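Local coordinates for deoxycytidylate deaminase (Cyanophage S-TIM5, PDB 4P9E), which probably catalyses the zinc-dependent hydrolytic deamination of dCMP to dUMP, with dTTP as allosteric inhibitor, at residues A[70-75]-A[103-108]; A[95-100]-A[111-116]; A[39-44]-A[82-87]. All coordinates share one frame; numbering follows the deposited sequence.

Contact 1: A[70-75]-A[103-108]; sequences HAEQNA and KMIAQA. With ZN (zinc ion), chain B.
Gln73 with Met104 and Glu72 with Ile105 make a buried, apolar helix-to-helix contact between the start of helix 71-80 and the later turns of helix 99-107, the two helices whose N-terminal ends supply the zinc ligands of the cytidine deaminase fold. Touching is sparse and rests on aliphatic atoms. The terminal methyl of Met104 lies 3.6 Å from Gln73, CE to CG, and also borders the amide nitrogen of that glutamine. The methyl reaches this spot because the chain bends at its last torsion (chi3 -85°), which turns CE toward helix 71-80. Beside it, CG of Glu72 lies 4.4 Å from CD1 of Ile105, a loose contact, while the carboxylate turns off toward the metal.

Gln73 OE1 takes a hydrogen bond from His70 N (3.0 Å), the donor standing well above the carbonyl plane; this ties the amide to the N-cap residue of its own helix. His70 binds zinc through ND1 at 2.0 Å, and Cys98 and Cys101 complete the protein ligands. A water 2.5 Å from the zinc donates a hydrogen bond to Glu72 OE2 (2.6 Å). Met104 also packs against Met104 of the second subunit, so the packing continues across the interface.

The chemistry is thus divided along one side chain: the methylenes of Glu72 belong to the hydrophobic seam, and its carboxylate holds the zinc-bound water, consistent with its predicted role as proton donor in deamination.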
loop_
_atom_site.group_PDB
_atom_site.type_symbol
_atom_site.label_atom_id
_atom_site.label_comp_id
_atom_site.label_asym_id
_atom_site.label_seq_id
_atom_site.Cartn_x
_atom_site.Cartn_y
_atom_site.Cartn_z
ATOM N N HIS A 70 -9.443 -9.355 22.600
ATOM C CA HIS A 70 -8.755 -8.365 23.398
ATOM C C HIS A 70 -8.527 -7.142 22.530
ATOM O O HIS A 70 -8.551 -7.232 21.306
ATOM C CB HIS A 70 -7.435 -8.922 23.899
ATOM C CG HIS A 70 -7.594 -10.092 24.815
ATOM N ND1 HIS A 70 -6.522 -10.826 25.272
ATOM C CD2 HIS A 70 -8.694 -10.648 25.365
ATOM C CE1 HIS A 70 -6.961 -11.797 26.055
ATOM N NE2 HIS A 70 -8.272 -11.707 26.130
ATOM N N ALA A 71 -8.321 -6.001 23.171
ATOM C CA ALA A 71 -8.076 -4.746 22.480
ATOM C C ALA A 71 -6.914 -4.872 21.493
ATOM O O ALA A 71 -6.944 -4.306 20.402
ATOM C CB ALA A 71 -7.784 -3.652 23.496
ATOM N N GLU A 72 -5.891 -5.623 21.892
ATOM C CA GLU A 72 -4.694 -5.778 21.086
ATOM C C GLU A 72 -5.001 -6.630 19.860
ATOM O O GLU A 72 -4.542 -6.332 18.766
ATOM C CB GLU A 72 -3.547 -6.400 21.908
ATOM C CG GLU A 72 -3.173 -5.673 23.211
ATOM C CD GLU A 72 -3.989 -6.138 24.422
ATOM O OE1 GLU A 72 -5.215 -6.380 24.289
ATOM O OE2 GLU A 72 -3.396 -6.248 25.519
ATOM N N GLN A 73 -5.776 -7.694 20.041
ATOM C CA GLN A 73 -6.305 -8.461 18.917
ATOM C C GLN A 73 -7.100 -7.622 17.888
ATOM O O GLN A 73 -6.924 -7.782 16.680
ATOM C CB GLN A 73 -7.130 -9.633 19.428
ATOM C CG GLN A 73 -6.256 -10.745 19.946
ATOM C CD GLN A 73 -6.978 -11.720 20.863
ATOM O OE1 GLN A 73 -8.189 -11.641 21.058
ATOM N NE2 GLN A 73 -6.217 -12.642 21.452
ATOM N N ASN A 74 -7.947 -6.722 18.371
ATOM C CA ASN A 74 -8.661 -5.806 17.485
ATOM C C ASN A 74 -7.762 -4.852 16.688
ATOM O O ASN A 74 -7.914 -4.706 15.467
ATOM C CB ASN A 74 -9.715 -5.026 18.255
ATOM C CG ASN A 74 -11.048 -5.723 18.256
ATOM O OD1 ASN A 74 -11.440 -6.325 17.255
ATOM N ND2 ASN A 74 -11.756 -5.653 19.375
ATOM N N ALA A 75 -6.832 -4.209 17.374
ATOM C CA ALA A 75 -5.874 -3.350 16.710
ATOM C C ALA A 75 -5.095 -4.121 15.631
ATOM O O ALA A 75 -5.020 -3.699 14.475
ATOM C CB ALA A 75 -4.925 -2.719 17.736
ATOM N N LYS A 103 2.610 -12.933 22.224
ATOM C CA LYS A 103 3.184 -13.722 21.134
ATOM C C LYS A 103 3.046 -12.999 19.812
ATOM O O LYS A 103 3.942 -13.038 18.961
ATOM C CB LYS A 103 2.421 -15.032 20.934
ATOM C CG LYS A 103 2.346 -15.988 22.079
ATOM C CD LYS A 103 1.536 -17.243 21.680
ATOM C CE LYS A 103 0.135 -16.921 21.190
ATOM N NZ LYS A 103 -0.772 -18.095 21.308
ATOM N N MET A 104 1.879 -12.391 19.627
ATOM C CA MET A 104 1.499 -11.850 18.335
ATOM C C MET A 104 2.131 -10.494 18.115
ATOM O O MET A 104 2.629 -10.186 17.024
ATOM C CB MET A 104 -0.016 -11.767 18.224
ATOM C CG MET A 104 -0.686 -13.132 18.231
ATOM S SD MET A 104 -2.343 -13.095 17.521
ATOM C CE MET A 104 -3.307 -12.606 18.939
ATOM N N ILE A 105 2.106 -9.699 19.174
ATOM C CA ILE A 105 2.784 -8.424 19.216
ATOM C C ILE A 105 4.268 -8.589 18.854
ATOM O O ILE A 105 4.803 -7.822 18.049
ATOM C CB ILE A 105 2.610 -7.798 20.606
ATOM C CG1 ILE A 105 1.135 -7.517 20.860
ATOM C CG2 ILE A 105 3.410 -6.530 20.758
ATOM C CD1 ILE A 105 0.798 -7.294 22.309
ATOM N N ALA A 106 4.929 -9.595 19.420
ATOM C CA ALA A 106 6.359 -9.787 19.152
ATOM C C ALA A 106 6.612 -10.227 17.718
ATOM O O ALA A 106 7.523 -9.736 17.041
ATOM C CB ALA A 106 6.951 -10.784 20.106
ATOM N N GLN A 107 5.803 -11.173 17.265
ATOM C CA GLN A 107 5.910 -11.678 15.916
ATOM C C GLN A 107 5.541 -10.603 14.881
ATOM O O GLN A 107 5.972 -10.660 13.727
ATOM C CB GLN A 107 5.029 -12.913 15.765
ATOM C CG GLN A 107 5.382 -13.786 14.583
ATOM C CD GLN A 107 6.666 -14.571 14.778
ATOM O OE1 GLN A 107 7.755 -14.005 14.813
ATOM N NE2 GLN A 107 6.544 -15.888 14.891
ATOM N N ALA A 108 4.764 -9.608 15.303
ATOM C CA ALA A 108 4.317 -8.542 14.410
ATOM C C ALA A 108 5.377 -7.472 14.178
ATOM O O ALA A 108 5.217 -6.597 13.335
ATOM C CB ALA A 108 3.043 -7.914 14.947
HETATM ZN ZN ZN B . -4.596 -10.465 25.440
HETATM O O HOH W 1 -4.394 -8.352 26.661
#

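Contact 2: A[95-100]-A[111-116]; sequences HSPCPD and KKVYYR. With ZN (zinc ion), chain B.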
loop_
_atom_site.group_PDB
_atom_site.type_symbol
_atom_site.label_atom_id
_atom_site.label_comp_id
_atom_site.label_asym_id
_atom_site.label_seq_id
_atom_site.Cartn_x
_atom_site.Cartn_y
_atom_site.Cartn_z
ATOM N N HIS A 95 -3.734 -1.689 29.359
ATOM C CA HIS A 95 -3.265 -2.786 30.182
ATOM C C HIS A 95 -2.083 -3.522 29.600
ATOM O O HIS A 95 -1.930 -3.586 28.390
ATOM C CB HIS A 95 -4.389 -3.772 30.442
ATOM C CG HIS A 95 -5.497 -3.203 31.269
ATOM N ND1 HIS A 95 -6.375 -2.260 30.781
ATOM C CD2 HIS A 95 -5.842 -3.420 32.556
ATOM C CE1 HIS A 95 -7.230 -1.933 31.733
ATOM N NE2 HIS A 95 -6.938 -2.626 32.817
ATOM N N SER A 96 -1.237 -4.033 30.489
ATOM C CA SER A 96 -0.240 -5.040 30.167
ATOM C C SER A 96 -0.951 -6.146 29.380
ATOM O O SER A 96 -2.082 -6.487 29.704
ATOM C CB SER A 96 0.385 -5.560 31.476
ATOM O OG SER A 96 0.701 -6.948 31.450
ATOM N N PRO A 97 -0.327 -6.661 28.303
ATOM C CA PRO A 97 -1.001 -7.699 27.514
ATOM C C PRO A 97 -0.847 -9.128 28.031
ATOM O O PRO A 97 0.151 -9.473 28.650
ATOM C CB PRO A 97 -0.360 -7.567 26.129
ATOM C CG PRO A 97 0.939 -6.961 26.384
ATOM C CD PRO A 97 0.771 -6.042 27.548
ATOM N N CYS A 98 -1.856 -9.943 27.753
ATOM C CA CYS A 98 -1.862 -11.361 28.099
ATOM C C CYS A 98 -0.795 -12.095 27.299
ATOM O O CYS A 98 -0.219 -11.522 26.382
ATOM C CB CYS A 98 -3.258 -11.957 27.843
ATOM S SG CYS A 98 -3.671 -12.325 26.112
ATOM N N PRO A 99 -0.505 -13.360 27.651
ATOM C CA PRO A 99 0.475 -14.100 26.853
ATOM C C PRO A 99 0.091 -14.284 25.376
ATOM O O PRO A 99 0.995 -14.268 24.547
ATOM C CB PRO A 99 0.543 -15.456 27.566
ATOM C CG PRO A 99 0.225 -15.138 28.964
ATOM C CD PRO A 99 -0.845 -14.093 28.886
ATOM N N ASP A 100 -1.196 -14.444 25.061
ATOM C CA ASP A 100 -1.638 -14.667 23.680
ATOM C C ASP A 100 -1.466 -13.418 22.806
ATOM O O ASP A 100 -1.155 -13.508 21.615
ATOM C CB ASP A 100 -3.104 -15.124 23.628
ATOM C CG ASP A 100 -3.377 -16.357 24.498
ATOM O OD1 ASP A 100 -2.462 -17.216 24.634
ATOM O OD2 ASP A 100 -4.511 -16.458 25.046
ATOM N N LYS A 111 7.690 -2.642 18.048
ATOM C CA LYS A 111 8.965 -2.209 18.583
ATOM C C LYS A 111 8.909 -2.132 20.113
ATOM O O LYS A 111 9.784 -2.639 20.818
ATOM C CB LYS A 111 9.296 -0.846 17.978
ATOM C CG LYS A 111 10.580 -0.220 18.457
ATOM C CD LYS A 111 10.895 1.032 17.651
ATOM C CE LYS A 111 9.734 2.030 17.676
ATOM N NZ LYS A 111 9.934 3.189 16.737
ATOM N N LYS A 112 7.855 -1.500 20.618
ATOM C CA LYS A 112 7.711 -1.294 22.040
ATOM C C LYS A 112 6.235 -1.229 22.443
ATOM O O LYS A 112 5.395 -0.766 21.684
ATOM C CB LYS A 112 8.439 -0.008 22.435
ATOM C CG LYS A 112 8.200 0.455 23.851
ATOM C CD LYS A 112 8.846 1.794 24.057
ATOM C CE LYS A 112 9.000 2.142 25.528
ATOM N NZ LYS A 112 9.539 3.513 25.618
ATOM N N VAL A 113 5.936 -1.710 23.642
ATOM C CA VAL A 113 4.614 -1.567 24.241
ATOM C C VAL A 113 4.623 -0.637 25.483
ATOM O O VAL A 113 5.395 -0.841 26.414
ATOM C CB VAL A 113 4.018 -2.952 24.635
ATOM C CG1 VAL A 113 2.658 -2.784 25.311
ATOM C CG2 VAL A 113 3.908 -3.873 23.419
ATOM N N TYR A 114 3.774 0.389 25.469
ATOM C CA TYR A 114 3.506 1.229 26.635
ATOM C C TYR A 114 2.181 0.793 27.272
ATOM O O TYR A 114 1.164 0.697 26.582
ATOM C CB TYR A 114 3.368 2.698 26.229
ATOM C CG TYR A 114 4.575 3.343 25.591
ATOM C CD1 TYR A 114 5.425 4.146 26.327
ATOM C CD2 TYR A 114 4.845 3.182 24.231
ATOM C CE1 TYR A 114 6.534 4.754 25.735
ATOM C CE2 TYR A 114 5.953 3.784 23.630
ATOM C CZ TYR A 114 6.787 4.568 24.387
ATOM O OH TYR A 114 7.880 5.163 23.805
ATOM N N TYR A 115 2.182 0.528 28.574
ATOM C CA TYR A 115 0.929 0.242 29.292
ATOM C C TYR A 115 0.722 1.106 30.529
ATOM O O TYR A 115 1.684 1.593 31.138
ATOM C CB TYR A 115 0.821 -1.224 29.678
ATOM C CG TYR A 115 1.798 -1.647 30.742
ATOM C CD1 TYR A 115 1.432 -1.659 32.080
ATOM C CD2 TYR A 115 3.087 -2.052 30.411
ATOM C CE1 TYR A 115 2.312 -2.055 33.061
ATOM C CE2 TYR A 115 3.980 -2.440 31.389
ATOM C CZ TYR A 115 3.586 -2.445 32.716
ATOM O OH TYR A 115 4.471 -2.834 33.707
ATOM N N ARG A 116 -0.533 1.400 30.847
ATOM C CA ARG A 116 -0.845 2.112 32.078
ATOM C C ARG A 116 -1.028 1.209 33.286
ATOM O O ARG A 116 -0.598 1.541 34.378
ATOM C CB ARG A 116 -2.074 2.994 31.908
ATOM C CG ARG A 116 -2.292 3.943 33.060
ATOM C CD ARG A 116 -2.659 5.321 32.577
ATOM N NE ARG A 116 -1.498 6.187 32.453
ATOM C CZ ARG A 116 -1.516 7.365 31.850
ATOM N NH1 ARG A 116 -2.636 7.816 31.314
ATOM N NH2 ARG A 116 -0.416 8.091 31.781
HETATM ZN ZN ZN B . -4.596 -10.465 25.440
HETATM O O HOH W 1 -4.394 -8.352 26.661
#
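Ser96 and Tyr115 bring the zinc-binding loop against a neighbouring strand within the beta-alpha-beta unit of strand 90-93, helix 99-107 and strand 112-115, a core element of the cytidine deaminase fold. Residues 95-98 lead from the first strand into the helix, and the chain returns through the second strand, so the loop packs beside the strand, with its Cys98 end at the metal.

The aromatic part of the contact is a CH-pi interaction. CB of Ser96 stands over one face of the Tyr115 ring, 4.2 Å from the ring centroid and 15° off its normal, though displaced toward the rim near CD1. The ring gets there with CG between the backbone N and the carbonyl carbon (chi1 69°). The strand itself directs the first side-chain bond of Tyr115 at the loop, which puts Tyr115 CB 3.6 Å from Ser96 N. Ile125 of helix 123-130 touches both Ser96 and Tyr115.

Aliphatic packing continues the contact along the strand. Pro97 CD meets Val113 CG1 at 4.4 Å, a light touch, and Ile105 of helix 99-107 contacts both residues. Pro97 also lies against Glu72, the predicted proton donor, and so stands between the strand and the active site.

Metal and polar interactions belong to the far end of the loop. Cys98, the N-cap of helix 99-107, has a side chain that both caps a backbone N of that helix and serves as a zinc ligand, beside His70 and Cys101. Cys98 N donates a hydrogen bond to the zinc-bound water (3.2 Å), and Cys98 SG sits 2.2 Å from the zinc.

Contact 3: A[39-44]-A[82-87]; sequences SILAHG and SSESID
Leu41 of strand 39-45, an outermost strand of the chain's mixed five-stranded sheet, packs against Glu84 in the loop that joins helix 71-80 to strand 90-93. Two side-chain conformations make the contact. Leu41 has CG anti to its carbonyl carbon (chi1 -56°) and carries its two methyls toward the loop. Both meet a single methylene: CD1 of Leu41 is 3.6 Å from CG of Glu84, and CD2 is slightly farther from the same carbon. Glu84 instead has CG anti to its backbone nitrogen, which sets that methylene against the leucine, and the bend at chi2 (66°) then swings the carboxylate away. That charged end has its main partner in another chain: Glu84 OE1 is hydrogen-bonded to Ser83 OG of the third subunit, and the exchange is reciprocal.

Two successive ST turns shape the loop that presents Glu84. Ser82 OG accepts from Glu84 N at 3.0 Å, just ahead of the contact, and Ser85 OG accepts from Asp87 N at 3.1 Å. Lys36, on the adjoining strand 31-36, touches Leu41 and gives a hydrogen bond to Ser85 O, joining sheet and loop a second time. Met79 of helix 71-80 lies against both Leu41 and Ile86. At the edge of the contact, CD1 of Leu41 comes within 4.3 Å of the backbone O of Ser85.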
loop_
_atom_site.group_PDB
_atom_site.type_symbol
_atom_site.label_atom_id
_atom_site.label_comp_id
_atom_site.label_asym_id
_atom_site.label_seq_id
_atom_site.Cartn_x
_atom_site.Cartn_y
_atom_site.Cartn_z
ATOM N N SER A 39 2.075 8.864 13.693
ATOM C CA SER A 39 0.697 8.738 13.303
ATOM C C SER A 39 0.004 7.525 13.934
ATOM O O SER A 39 0.553 6.418 13.948
ATOM C CB SER A 39 0.624 8.665 11.786
ATOM O OG SER A 39 -0.713 8.494 11.362
ATOM N N ILE A 40 -1.202 7.739 14.455
ATOM C CA ILE A 40 -2.062 6.629 14.861
ATOM C C ILE A 40 -2.477 5.846 13.622
ATOM O O ILE A 40 -2.860 6.435 12.623
ATOM C CB ILE A 40 -3.345 7.124 15.560
ATOM C CG1 ILE A 40 -3.001 8.003 16.749
ATOM C CG2 ILE A 40 -4.209 5.952 16.008
ATOM C CD1 ILE A 40 -4.218 8.589 17.401
ATOM N N LEU A 41 -2.400 4.526 13.682
ATOM C CA LEU A 41 -2.768 3.715 12.536
ATOM C C LEU A 41 -3.940 2.800 12.824
ATOM O O LEU A 41 -4.611 2.356 11.912
ATOM C CB LEU A 41 -1.583 2.882 12.069
ATOM C CG LEU A 41 -0.327 3.663 11.728
ATOM C CD1 LEU A 41 0.736 2.667 11.354
ATOM C CD2 LEU A 41 -0.567 4.707 10.628
ATOM N N ALA A 42 -4.182 2.511 14.089
ATOM C CA ALA A 42 -5.237 1.581 14.470
ATOM C C ALA A 42 -5.607 1.792 15.923
ATOM O O ALA A 42 -4.789 2.240 16.732
ATOM C CB ALA A 42 -4.791 0.126 14.255
ATOM N N HIS A 43 -6.845 1.461 16.253
ATOM C CA HIS A 43 -7.293 1.479 17.631
ATOM C C HIS A 43 -8.124 0.233 17.862
ATOM O O HIS A 43 -8.482 -0.463 16.924
ATOM C CB HIS A 43 -8.081 2.748 17.928
ATOM C CG HIS A 43 -9.272 2.935 17.046
ATOM N ND1 HIS A 43 -10.555 2.701 17.474
ATOM C CD2 HIS A 43 -9.363 3.318 15.753
ATOM C CE1 HIS A 43 -11.400 2.936 16.480
ATOM N NE2 HIS A 43 -10.698 3.313 15.431
ATOM N N GLY A 44 -8.417 -0.060 19.113
ATOM C CA GLY A 44 -9.049 -1.312 19.435
ATOM C C GLY A 44 -9.461 -1.348 20.884
ATOM O O GLY A 44 -8.878 -0.697 21.746
ATOM N N SER A 82 -5.343 -3.029 6.972
ATOM C CA SER A 82 -4.751 -1.754 6.597
ATOM C C SER A 82 -3.770 -1.995 5.451
ATOM O O SER A 82 -3.454 -3.122 5.140
ATOM C CB SER A 82 -4.025 -1.169 7.817
ATOM O OG SER A 82 -3.283 -0.005 7.508
ATOM N N SER A 83 -3.282 -0.935 4.826
ATOM C CA SER A 83 -2.243 -1.072 3.821
ATOM C C SER A 83 -0.885 -0.772 4.434
ATOM O O SER A 83 0.149 -0.851 3.773
ATOM C CB SER A 83 -2.499 -0.091 2.686
ATOM O OG SER A 83 -3.877 0.218 2.614
ATOM N N GLU A 84 -0.905 -0.425 5.708
ATOM C CA GLU A 84 0.264 0.080 6.387
ATOM C C GLU A 84 0.786 -1.014 7.304
ATOM O O GLU A 84 0.021 -1.656 8.009
ATOM C CB GLU A 84 -0.149 1.341 7.160
ATOM C CG GLU A 84 0.956 2.083 7.845
ATOM C CD GLU A 84 1.945 2.685 6.875
ATOM O OE1 GLU A 84 1.557 3.626 6.141
ATOM O OE2 GLU A 84 3.109 2.220 6.853
ATOM N N SER A 85 2.088 -1.246 7.282
ATOM C CA SER A 85 2.673 -2.329 8.069
ATOM C C SER A 85 2.669 -2.054 9.576
ATOM O O SER A 85 2.798 -0.911 10.009
ATOM C CB SER A 85 4.095 -2.625 7.611
ATOM O OG SER A 85 4.677 -3.610 8.435
ATOM N N ILE A 86 2.530 -3.110 10.370
ATOM C CA ILE A 86 2.553 -2.974 11.817
ATOM C C ILE A 86 4.001 -3.013 12.337
ATOM O O ILE A 86 4.288 -2.592 13.459
ATOM C CB ILE A 86 1.675 -4.050 12.500
ATOM C CG1 ILE A 86 1.382 -3.658 13.951
ATOM C CG2 ILE A 86 2.310 -5.420 12.416
ATOM C CD1 ILE A 86 0.554 -4.651 14.697
ATOM N N ASP A 87 4.904 -3.503 11.492
ATOM C CA ASP A 87 6.314 -3.631 11.827
ATOM C C ASP A 87 6.946 -2.275 12.144
ATOM O O ASP A 87 6.819 -1.335 11.364
ATOM C CB ASP A 87 7.045 -4.262 10.649
ATOM C CG ASP A 87 8.336 -4.963 11.053
ATOM O OD1 ASP A 87 8.655 -5.008 12.259
ATOM O OD2 ASP A 87 9.031 -5.486 10.158
#

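From the N terminus, strand 39-45 comes first, and contact 3 closes the earliest loop when the chain, having passed through helix 71-80, reaches residues 82-87. Contact 1 opens inside that loop, at residues 70-75, and closes at 103-108, so contacts 1 and 3 cross. Contact 2 opens at 95-100, before contact 1 has closed, and ends at 111-116; these two cross as well, whereas contact 3 is complete before contact 2 begins. Contacts 1 and 2 share helix 99-107, the zinc and its water. Ile86 against Ala108, and Ala42 against Ala75, join contacts 1 and 3, linking strand 39-45 through both helices to strand 112-115.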